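PDB 6A4V: 49 protein from Murid herpesvirus 4, which probably interacts with the host poly(ADP-ribose) polymerase 1 and thereby facilitates replication of the virus. Local coordinates for residues E38-S43 and R80-T85; K187-M192 and S231-S236; S181-N186 and Y191-K196. All coordinates share one frame; numbering follows the deposited sequence.

Interaction 1. Residues E38-S43 and R80-T85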
loop_
_atom_site.group_PDB
_atom_site.type_symbol
_atom_site.label_atom_id
_atom_site.label_comp_id
_atom_site.label_asym_id
_atom_site.label_seq_id
_atom_site.Cartn_x
_atom_site.Cartn_y
_atom_site.Cartn_z
ATOM N N GLU B 38 -5.162 -4.975 -11.208
ATOM C CA GLU B 38 -4.785 -3.652 -10.695
ATOM C C GLU B 38 -3.913 -2.887 -11.700
ATOM O O GLU B 38 -3.085 -3.425 -12.392
ATOM C CB GLU B 38 -3.939 -3.750 -9.419
ATOM C CG GLU B 38 -4.580 -4.443 -8.227
ATOM C CD GLU B 38 -3.576 -5.061 -7.254
ATOM O OE1 GLU B 38 -3.843 -6.176 -6.738
ATOM O OE2 GLU B 38 -2.518 -4.443 -7.008
ATOM N N PHE B 39 -4.028 -1.567 -11.649
ATOM C CA PHE B 39 -3.409 -0.718 -12.612
ATOM C C PHE B 39 -2.223 -0.016 -11.990
ATOM O O PHE B 39 -2.188 0.271 -10.791
ATOM C CB PHE B 39 -4.419 0.262 -13.174
ATOM C CG PHE B 39 -5.409 -0.358 -14.131
ATOM C CD1 PHE B 39 -5.034 -0.680 -15.426
ATOM C CD2 PHE B 39 -6.714 -0.610 -13.729
ATOM C CE1 PHE B 39 -5.928 -1.302 -16.281
ATOM C CE2 PHE B 39 -7.625 -1.175 -14.610
ATOM C CZ PHE B 39 -7.236 -1.489 -15.898
ATOM N N TYR B 40 -1.198 0.115 -12.805
ATOM C CA TYR B 40 -0.120 0.994 -12.493
ATOM C C TYR B 40 -0.760 2.388 -12.512
ATOM O O TYR B 40 -0.532 3.177 -11.640
ATOM C CB TYR B 40 1.036 0.764 -13.480
ATOM C CG TYR B 40 2.375 1.346 -13.088
ATOM C CD1 TYR B 40 2.979 0.988 -11.900
ATOM C CD2 TYR B 40 3.122 2.097 -13.992
ATOM C CE1 TYR B 40 4.208 1.521 -11.534
ATOM C CE2 TYR B 40 4.379 2.582 -13.676
ATOM C CZ TYR B 40 4.912 2.304 -12.427
ATOM O OH TYR B 40 6.091 2.847 -12.059
ATOM N N TYR B 41 -1.563 2.642 -13.550
ATOM C CA TYR B 41 -2.521 3.693 -13.543
ATOM C C TYR B 41 -3.657 3.292 -14.463
ATOM O O TYR B 41 -3.419 2.673 -15.492
ATOM C CB TYR B 41 -1.905 5.028 -14.004
ATOM C CG TYR B 41 -1.231 5.032 -15.355
ATOM C CD1 TYR B 41 -1.942 5.386 -16.503
ATOM C CD2 TYR B 41 0.122 4.735 -15.491
ATOM C CE1 TYR B 41 -1.352 5.378 -17.753
ATOM C CE2 TYR B 41 0.732 4.703 -16.734
ATOM C CZ TYR B 41 -0.015 5.044 -17.858
ATOM O OH TYR B 41 0.534 5.070 -19.083
ATOM N N PRO B 42 -4.880 3.776 -14.168
ATOM C CA PRO B 42 -6.032 3.632 -15.056
ATOM C C PRO B 42 -6.098 4.730 -16.109
ATOM O O PRO B 42 -5.430 5.807 -15.967
ATOM C CB PRO B 42 -7.150 3.780 -14.003
ATOM C CG PRO B 42 -6.646 4.858 -13.100
ATOM C CD PRO B 42 -5.164 4.621 -12.986
ATOM N N SER B 43 -6.919 4.518 -17.136
ATOM C CA SER B 43 -7.196 5.554 -18.151
ATOM C C SER B 43 -8.228 6.549 -17.607
ATOM O O SER B 43 -9.214 6.111 -16.967
ATOM C CB SER B 43 -7.769 4.900 -19.399
ATOM O OG SER B 43 -8.825 4.009 -19.004
ATOM N N ARG B 80 0.245 7.459 -5.980
ATOM C CA ARG B 80 1.405 7.935 -5.210
ATOM C C ARG B 80 2.259 6.774 -4.660
ATOM O O ARG B 80 3.498 6.875 -4.631
ATOM C CB ARG B 80 0.957 8.767 -4.008
ATOM C CG ARG B 80 2.123 9.221 -3.136
ATOM C CD ARG B 80 2.679 10.574 -3.517
ATOM N NE ARG B 80 3.721 10.789 -4.521
ATOM C CZ ARG B 80 3.910 11.970 -5.093
ATOM N NH1 ARG B 80 2.914 12.849 -5.141
ATOM N NH2 ARG B 80 5.075 12.277 -5.629
ATOM N N HIS B 81 1.595 5.740 -4.144
ATOM C CA HIS B 81 2.303 4.487 -3.749
ATOM C C HIS B 81 3.160 4.041 -4.935
ATOM O O HIS B 81 4.357 3.818 -4.796
ATOM C CB HIS B 81 1.375 3.347 -3.257
ATOM C CG HIS B 81 0.575 3.581 -2.005
ATOM N ND1 HIS B 81 -0.470 2.725 -1.618
ATOM C CD2 HIS B 81 0.597 4.566 -1.060
ATOM C CE1 HIS B 81 -1.004 3.143 -0.473
ATOM N NE2 HIS B 81 -0.366 4.273 -0.105
ATOM N N ASN B 82 2.560 4.015 -6.130
ATOM C CA ASN B 82 3.240 3.515 -7.301
ATOM C C ASN B 82 4.414 4.433 -7.688
ATOM O O ASN B 82 5.433 3.937 -8.060
ATOM C CB ASN B 82 2.309 3.245 -8.478
ATOM C CG ASN B 82 1.450 2.024 -8.257
ATOM O OD1 ASN B 82 1.813 1.188 -7.440
ATOM N ND2 ASN B 82 0.276 1.960 -8.874
ATOM N N LEU B 83 4.265 5.754 -7.589
ATOM C CA LEU B 83 5.324 6.664 -8.050
ATOM C C LEU B 83 6.500 6.686 -7.064
ATOM O O LEU B 83 7.606 6.978 -7.477
ATOM C CB LEU B 83 4.749 8.052 -8.325
ATOM C CG LEU B 83 5.743 9.158 -8.682
ATOM C CD1 LEU B 83 6.313 8.966 -10.086
ATOM C CD2 LEU B 83 5.070 10.519 -8.600
ATOM N N ASP B 84 6.261 6.395 -5.783
ATOM C CA ASP B 84 7.338 6.333 -4.841
ATOM C C ASP B 84 8.214 5.109 -5.193
ATOM O O ASP B 84 9.437 5.183 -5.029
ATOM C CB ASP B 84 6.873 6.282 -3.383
ATOM C CG ASP B 84 6.143 7.513 -2.867
ATOM O OD1 ASP B 84 6.318 8.566 -3.467
ATOM O OD2 ASP B 84 5.307 7.372 -1.908
ATOM N N THR B 85 7.591 4.026 -5.695
ATOM C CA THR B 85 8.287 2.853 -6.042
ATOM C C THR B 85 9.003 2.913 -7.405
ATOM O O THR B 85 10.033 2.271 -7.611
ATOM C CB THR B 85 7.341 1.681 -6.173
ATOM O OG1 THR B 85 6.506 1.606 -5.019
ATOM C CG2 THR B 85 8.153 0.428 -6.421
#

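Interaction 2. Residues K187-M192 and S231-S236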
loop_
_atom_site.group_PDB
_atom_site.type_symbol
_atom_site.label_atom_id
_atom_site.label_comp_id
_atom_site.label_asym_id
_atom_site.label_seq_id
_atom_site.Cartn_x
_atom_site.Cartn_y
_atom_site.Cartn_z
ATOM N N LYS B 187 -3.277 0.130 -25.415
ATOM C CA LYS B 187 -3.851 1.142 -26.219
ATOM C C LYS B 187 -3.025 2.417 -26.085
ATOM O O LYS B 187 -3.539 3.416 -25.577
ATOM C CB LYS B 187 -5.309 1.368 -25.805
ATOM C CG LYS B 187 -6.217 0.155 -25.959
ATOM C CD LYS B 187 -7.697 0.487 -25.770
ATOM C CE LYS B 187 -8.639 -0.681 -25.992
ATOM N NZ LYS B 187 -10.038 -0.301 -25.685
ATOM N N HIS B 188 -1.763 2.349 -26.541
ATOM C CA HIS B 188 -0.825 3.471 -26.548
ATOM C C HIS B 188 -0.756 4.111 -25.152
ATOM O O HIS B 188 -0.947 5.309 -24.995
ATOM C CB HIS B 188 -1.237 4.499 -27.614
ATOM C CG HIS B 188 -1.256 3.969 -29.013
ATOM N ND1 HIS B 188 -2.435 3.552 -29.639
ATOM C CD2 HIS B 188 -0.265 3.818 -29.924
ATOM C CE1 HIS B 188 -2.159 3.146 -30.859
ATOM N NE2 HIS B 188 -0.840 3.312 -31.061
ATOM N N PHE B 189 -0.526 3.280 -24.130
ATOM C CA PHE B 189 -0.289 3.709 -22.770
ATOM C C PHE B 189 -1.482 4.482 -22.210
ATOM O O PHE B 189 -1.302 5.418 -21.440
ATOM C CB PHE B 189 1.009 4.518 -22.708
ATOM C CG PHE B 189 2.205 3.659 -23.004
ATOM C CD1 PHE B 189 2.575 3.358 -24.307
ATOM C CD2 PHE B 189 2.908 3.067 -21.957
ATOM C CE1 PHE B 189 3.668 2.543 -24.552
ATOM C CE2 PHE B 189 3.994 2.253 -22.205
ATOM C CZ PHE B 189 4.368 1.980 -23.498
ATOM N N SER B 190 -2.695 4.072 -22.569
ATOM C CA SER B 190 -3.892 4.711 -21.978
ATOM C C SER B 190 -3.912 4.407 -20.486
ATOM O O SER B 190 -4.280 5.309 -19.703
ATOM C CB SER B 190 -5.148 4.249 -22.626
ATOM O OG SER B 190 -5.132 4.584 -24.003
ATOM N N TYR B 191 -3.568 3.126 -20.174
ATOM C CA TYR B 191 -3.463 2.496 -18.848
ATOM C C TYR B 191 -2.173 1.684 -18.832
ATOM O O TYR B 191 -1.554 1.519 -19.875
ATOM C CB TYR B 191 -4.663 1.607 -18.533
ATOM C CG TYR B 191 -5.031 0.620 -19.614
ATOM C CD1 TYR B 191 -5.968 0.920 -20.585
ATOM C CD2 TYR B 191 -4.430 -0.608 -19.670
ATOM C CE1 TYR B 191 -6.331 0.001 -21.557
ATOM C CE2 TYR B 191 -4.752 -1.532 -20.646
ATOM C CZ TYR B 191 -5.710 -1.232 -21.590
ATOM O OH TYR B 191 -6.008 -2.177 -22.525
ATOM N N MET B 192 -1.764 1.255 -17.628
ATOM C CA MET B 192 -0.708 0.319 -17.430
ATOM C C MET B 192 -1.148 -0.621 -16.318
ATOM O O MET B 192 -1.792 -0.211 -15.375
ATOM C CB MET B 192 0.629 0.960 -17.036
ATOM C CG MET B 192 1.650 1.078 -18.160
ATOM S SD MET B 192 2.315 -0.468 -18.816
ATOM C CE MET B 192 4.005 -0.428 -18.242
ATOM N N SER B 231 9.738 0.175 -19.600
ATOM C CA SER B 231 10.827 1.078 -19.943
ATOM C C SER B 231 10.277 2.355 -20.561
ATOM O O SER B 231 10.741 3.460 -20.299
ATOM C CB SER B 231 11.800 0.446 -20.861
ATOM O OG SER B 231 12.760 -0.302 -20.123
ATOM N N VAL B 232 9.334 2.184 -21.467
ATOM C CA VAL B 232 8.833 3.323 -22.182
ATOM C C VAL B 232 8.023 4.159 -21.194
ATOM O O VAL B 232 8.176 5.368 -21.063
ATOM C CB VAL B 232 8.015 2.848 -23.402
ATOM C CG1 VAL B 232 7.036 3.888 -23.896
ATOM C CG2 VAL B 232 8.960 2.410 -24.517
ATOM N N CYS B 233 7.188 3.456 -20.442
ATOM C CA CYS B 233 6.370 4.044 -19.427
ATOM C C CYS B 233 7.165 4.959 -18.479
ATOM O O CYS B 233 6.682 6.050 -18.119
ATOM C CB CYS B 233 5.719 2.929 -18.658
ATOM S SG CYS B 233 4.231 3.487 -17.812
ATOM N N VAL B 234 8.379 4.540 -18.083
ATOM C CA VAL B 234 9.198 5.240 -17.076
ATOM C C VAL B 234 9.993 6.316 -17.796
ATOM O O VAL B 234 10.034 7.474 -17.372
ATOM C CB VAL B 234 10.054 4.210 -16.291
ATOM C CG1 VAL B 234 11.132 4.784 -15.362
ATOM C CG2 VAL B 234 9.152 3.257 -15.511
ATOM N N GLN B 235 10.560 5.981 -18.964
ATOM C CA GLN B 235 11.198 6.985 -19.789
ATOM C C GLN B 235 10.240 8.190 -19.855
ATOM O O GLN B 235 10.607 9.303 -19.603
ATOM C CB GLN B 235 11.457 6.458 -21.213
ATOM C CG GLN B 235 12.796 5.726 -21.436
ATOM C CD GLN B 235 12.815 4.672 -22.537
ATOM O OE1 GLN B 235 12.012 4.673 -23.484
ATOM N NE2 GLN B 235 13.758 3.741 -22.427
ATOM N N SER B 236 8.985 7.936 -20.230
ATOM C CA SER B 236 8.064 8.970 -20.695
ATOM C C SER B 236 7.260 9.568 -19.519
ATOM O O SER B 236 6.323 10.363 -19.721
ATOM C CB SER B 236 7.161 8.373 -21.782
ATOM O OG SER B 236 7.901 7.502 -22.677
#

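Interaction 3. Residues S181-N186 and Y191-K196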
loop_
_atom_site.group_PDB
_atom_site.type_symbol
_atom_site.label_atom_id
_atom_site.label_comp_id
_atom_site.label_asym_id
_atom_site.label_seq_id
_atom_site.Cartn_x
_atom_site.Cartn_y
_atom_site.Cartn_z
ATOM N N SER B 181 -2.296 -10.051 -24.693
ATOM C CA SER B 181 -2.351 -8.842 -25.498
ATOM C C SER B 181 -3.264 -7.780 -24.845
ATOM O O SER B 181 -3.039 -6.580 -25.046
ATOM C CB SER B 181 -2.706 -9.153 -26.949
ATOM O OG SER B 181 -4.052 -8.821 -27.254
ATOM N N SER B 182 -4.250 -8.183 -24.026
ATOM C CA SER B 182 -5.047 -7.196 -23.241
ATOM C C SER B 182 -4.174 -6.494 -22.186
ATOM O O SER B 182 -4.389 -5.290 -21.912
ATOM C CB SER B 182 -6.255 -7.833 -22.606
ATOM O OG SER B 182 -5.880 -8.693 -21.544
ATOM N N MET B 183 -3.242 -7.263 -21.579
ATOM C CA MET B 183 -2.187 -6.746 -20.676
ATOM C C MET B 183 -1.290 -5.837 -21.507
ATOM O O MET B 183 -1.182 -4.595 -21.245
ATOM C CB MET B 183 -1.242 -7.815 -20.100
ATOM C CG MET B 183 -1.865 -9.051 -19.485
ATOM S SD MET B 183 -2.332 -8.764 -17.792
ATOM C CE MET B 183 -0.828 -8.103 -17.084
ATOM N N LEU B 184 -0.656 -6.482 -22.505
ATOM C CA LEU B 184 0.464 -5.920 -23.268
ATOM C C LEU B 184 -0.026 -4.818 -24.203
ATOM O O LEU B 184 0.655 -3.829 -24.356
ATOM C CB LEU B 184 1.212 -7.020 -24.035
ATOM C CG LEU B 184 2.129 -7.894 -23.177
ATOM C CD1 LEU B 184 2.732 -9.031 -23.993
ATOM C CD2 LEU B 184 3.231 -7.061 -22.520
ATOM N N ASP B 185 -1.170 -4.998 -24.863
ATOM C CA ASP B 185 -1.731 -3.904 -25.666
ATOM C C ASP B 185 -2.530 -3.020 -24.725
ATOM O O ASP B 185 -3.615 -3.416 -24.248
ATOM C CB ASP B 185 -2.628 -4.370 -26.814
ATOM C CG ASP B 185 -3.092 -3.257 -27.744
ATOM O OD1 ASP B 185 -2.449 -2.161 -27.773
ATOM O OD2 ASP B 185 -4.094 -3.493 -28.432
ATOM N N ASN B 186 -1.961 -1.851 -24.440
ATOM C CA ASN B 186 -2.499 -0.983 -23.431
ATOM C C ASN B 186 -2.945 0.291 -24.124
ATOM O O ASN B 186 -3.000 1.365 -23.496
ATOM C CB ASN B 186 -1.490 -0.730 -22.312
ATOM C CG ASN B 186 -0.291 0.044 -22.812
ATOM O OD1 ASN B 186 -0.344 0.582 -23.914
ATOM N ND2 ASN B 186 0.762 0.130 -22.012
ATOM N N TYR B 191 -3.568 3.126 -20.174
ATOM C CA TYR B 191 -3.463 2.496 -18.848
ATOM C C TYR B 191 -2.173 1.684 -18.832
ATOM O O TYR B 191 -1.554 1.519 -19.875
ATOM C CB TYR B 191 -4.663 1.607 -18.533
ATOM C CG TYR B 191 -5.031 0.620 -19.614
ATOM C CD1 TYR B 191 -5.968 0.920 -20.585
ATOM C CD2 TYR B 191 -4.430 -0.608 -19.670
ATOM C CE1 TYR B 191 -6.331 0.001 -21.557
ATOM C CE2 TYR B 191 -4.752 -1.532 -20.646
ATOM C CZ TYR B 191 -5.710 -1.232 -21.590
ATOM O OH TYR B 191 -6.008 -2.177 -22.525
ATOM N N MET B 192 -1.764 1.255 -17.628
ATOM C CA MET B 192 -0.708 0.319 -17.430
ATOM C C MET B 192 -1.148 -0.621 -16.318
ATOM O O MET B 192 -1.792 -0.211 -15.375
ATOM C CB MET B 192 0.629 0.960 -17.036
ATOM C CG MET B 192 1.650 1.078 -18.160
ATOM S SD MET B 192 2.315 -0.468 -18.816
ATOM C CE MET B 192 4.005 -0.428 -18.242
ATOM N N TYR B 193 -0.844 -1.907 -16.483
ATOM C CA TYR B 193 -1.019 -2.834 -15.386
ATOM C C TYR B 193 0.190 -2.707 -14.465
ATOM O O TYR B 193 1.262 -2.308 -14.890
ATOM C CB TYR B 193 -1.218 -4.248 -15.917
ATOM C CG TYR B 193 -2.573 -4.411 -16.545
ATOM C CD1 TYR B 193 -3.682 -4.554 -15.736
ATOM C CD2 TYR B 193 -2.752 -4.475 -17.921
ATOM C CE1 TYR B 193 -4.952 -4.675 -16.272
ATOM C CE2 TYR B 193 -4.021 -4.602 -18.467
ATOM C CZ TYR B 193 -5.121 -4.718 -17.636
ATOM O OH TYR B 193 -6.396 -4.807 -18.104
ATOM N N ASN B 194 0.004 -3.029 -13.200
ATOM C CA ASN B 194 1.126 -3.040 -12.238
ATOM C C ASN B 194 1.842 -4.407 -12.258
ATOM O O ASN B 194 1.393 -5.417 -12.812
ATOM C CB ASN B 194 0.603 -2.704 -10.844
ATOM C CG ASN B 194 -0.324 -3.781 -10.313
ATOM O OD1 ASN B 194 -0.538 -4.822 -10.956
ATOM N ND2 ASN B 194 -0.850 -3.561 -9.132
ATOM N N PHE B 195 2.996 -4.452 -11.628
ATOM C CA PHE B 195 3.851 -5.615 -11.593
ATOM C C PHE B 195 3.200 -6.875 -10.997
ATOM O O PHE B 195 3.355 -7.957 -11.517
ATOM C CB PHE B 195 5.048 -5.243 -10.745
ATOM C CG PHE B 195 6.033 -6.341 -10.557
ATOM C CD1 PHE B 195 6.420 -7.131 -11.619
ATOM C CD2 PHE B 195 6.639 -6.526 -9.323
ATOM C CE1 PHE B 195 7.354 -8.137 -11.430
ATOM C CE2 PHE B 195 7.584 -7.517 -9.149
ATOM C CZ PHE B 195 7.938 -8.316 -10.204
ATOM N N LYS B 196 2.560 -6.743 -9.843
ATOM C CA LYS B 196 1.829 -7.816 -9.211
ATOM C C LYS B 196 0.968 -8.486 -10.287
ATOM O O LYS B 196 1.007 -9.707 -10.457
ATOM C CB LYS B 196 1.073 -7.201 -8.022
ATOM C CG LYS B 196 -0.091 -7.976 -7.444
ATOM C CD LYS B 196 -0.524 -7.466 -6.065
ATOM C CE LYS B 196 0.565 -7.588 -5.011
ATOM N NZ LYS B 196 0.071 -8.094 -3.701
#

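Interaction 1. Residues E38-S43 and R80-T85
F39 brings the segment before helix 44-57 up to helix 61-85 with its backbone alone: its carbonyl O lies 3.5 Å from N82 ND2, while its ring leads off the other way to stack on Y193. At Y40 the chain turns a corner, and here the helix is truly met. N82 ND2 donates a hydrogen bond to Y40 O at 3.1 Å, with an angle of 148° at the hydrogen. The bond is bent, and ND2 approaches tilted 23° from the carbonyl plane of Y40, while the oxygen stands somewhat out of the amide plane of N82. The side chains of Y40 and N82 slide past each other in opposite directions, with Y40 CE1 4.0 Å from N82 CB. With its CG anti to the backbone N, the Y40 ring swings toward the helix, where its hydroxyl is hydrogen-bonded to E86 just beyond T85. Y40 and Y41 together oppose the single residue M192, a classic beta bulge, and the Y41 ring turns instead to F238 and S242 of helix 238-262. One amide thus illustrates how a helix can hold a corner of irregular chain: N82 supplies a donor to the Y40 carbonyl at that corner, and the buried tyrosine packs the CD1-CE1 side of its ring against N82 CB and CG, with ring and amide planes 28° apart.

Interaction 2. Residues K187-M192 and S231-S236
The F189 ring points at helix 213-235 and crosses the V232 side chain at about a right angle, its far end leading. CZ comes within 3.3 Å of V232 CG1, a tight approach for two carbons, and CE1 lies 3.7 Å from the same methyl. V232 CG1 is the branch anti to the backbone N (chi1 158°), and this turns CG1 onto the end of the ring, with V232 CB close behind it at 3.8 Å from F189 CZ. On the next residue of the helix the ring touches both backbone and side chain: F189 CE2 is 3.8 Å from C233 N and 4.0 Å from C233 CB.

M192 approaches C233 from the strand end of the loop, and it reaches the cysteine with two atoms: CG sits 3.5 Å from C233 SG, while CE is 3.8 Å from C233 CB. Carbons on both sides of the M192 sulfur therefore pack on the cysteine in an apolar contact. L229, on the same helix, extends the surface touched by F189 and M192, and the F189 ring also meets that of F238.

The loop itself is held by polar bonds at its own turns. S190 OG donates to K187 O, in the carbonyl plane, while F189 O is hydrogen-bonded to the hydroxyl of Y41. The example shows a division of labour within this one loop: hydrogen bonds fix its irregular course, and an aromatic ring and a sulfur side chain projecting from it join the helix through apolar contact, here between the 187-192 loop and the last turns of helix 213-235.

Interaction 3. Residues S181-N186 and Y191-K196
The chain leaves helix 173-184 at D185, turns back, and returns past the helix end as the short strand 192-193, with the CA atoms of M183 and Y193 6.7 Å apart and those of N186 and Y191 5.8 Å apart. The pairing of M183 with Y193 is a Met-aromatic contact: M183 SD stands 4.5 Å from the centroid of the Y193 ring and 17° off its normal, hence over the face. The M183 chain curls back on itself, crosses the tyrosine at about a right angle and brings M183 CE to within 4.0 Å of Y193 CB. At the edge of the same ring, in its plane, lie the carbonyl oxygens of S182 and M183, so the CD2-CE2 edge of Y193 faces these carbonyls at the C-terminal end of the helix.

Y191 folds back over the loop. Its CG lies between the backbone N and the carbonyl carbon (chi1 50°), which carries the ring across N186; N186 O lies over the centre of one face, and Y191 CE2 is 3.6 Å from N186 CA. S182 O is at the edge of this ring too, and the same carbonyl oxygen thus lies at the edge of both tyrosine rings. The two ends of the N186 amide have different neighbours: OD1 accepts a hydrogen bond from F189 N within the loop, and the amide nitrogen faces the returning chain, with N186 ND2 3.6 Å from M192 SD.

From the N terminus, interaction 1 comes first: it brings the segment before helix 44-57 against the end of helix 61-85, closing a loop that is almost wholly helical. It is complete before the other two begin. Interaction 3 then closes the short loop after helix 173-184, and interaction 2 opens within that loop and reaches forward to helix 213-235, so the two overlap at Y191 and M192. All three converge on the short strand: the segment 38-43 pairs with it through backbone bonds of Y40 and Y41 to M192, with E38 bonded to N194 just beyond the strand. The strand thus joins the N-terminal segment, helix 173-184 and helix 213-235.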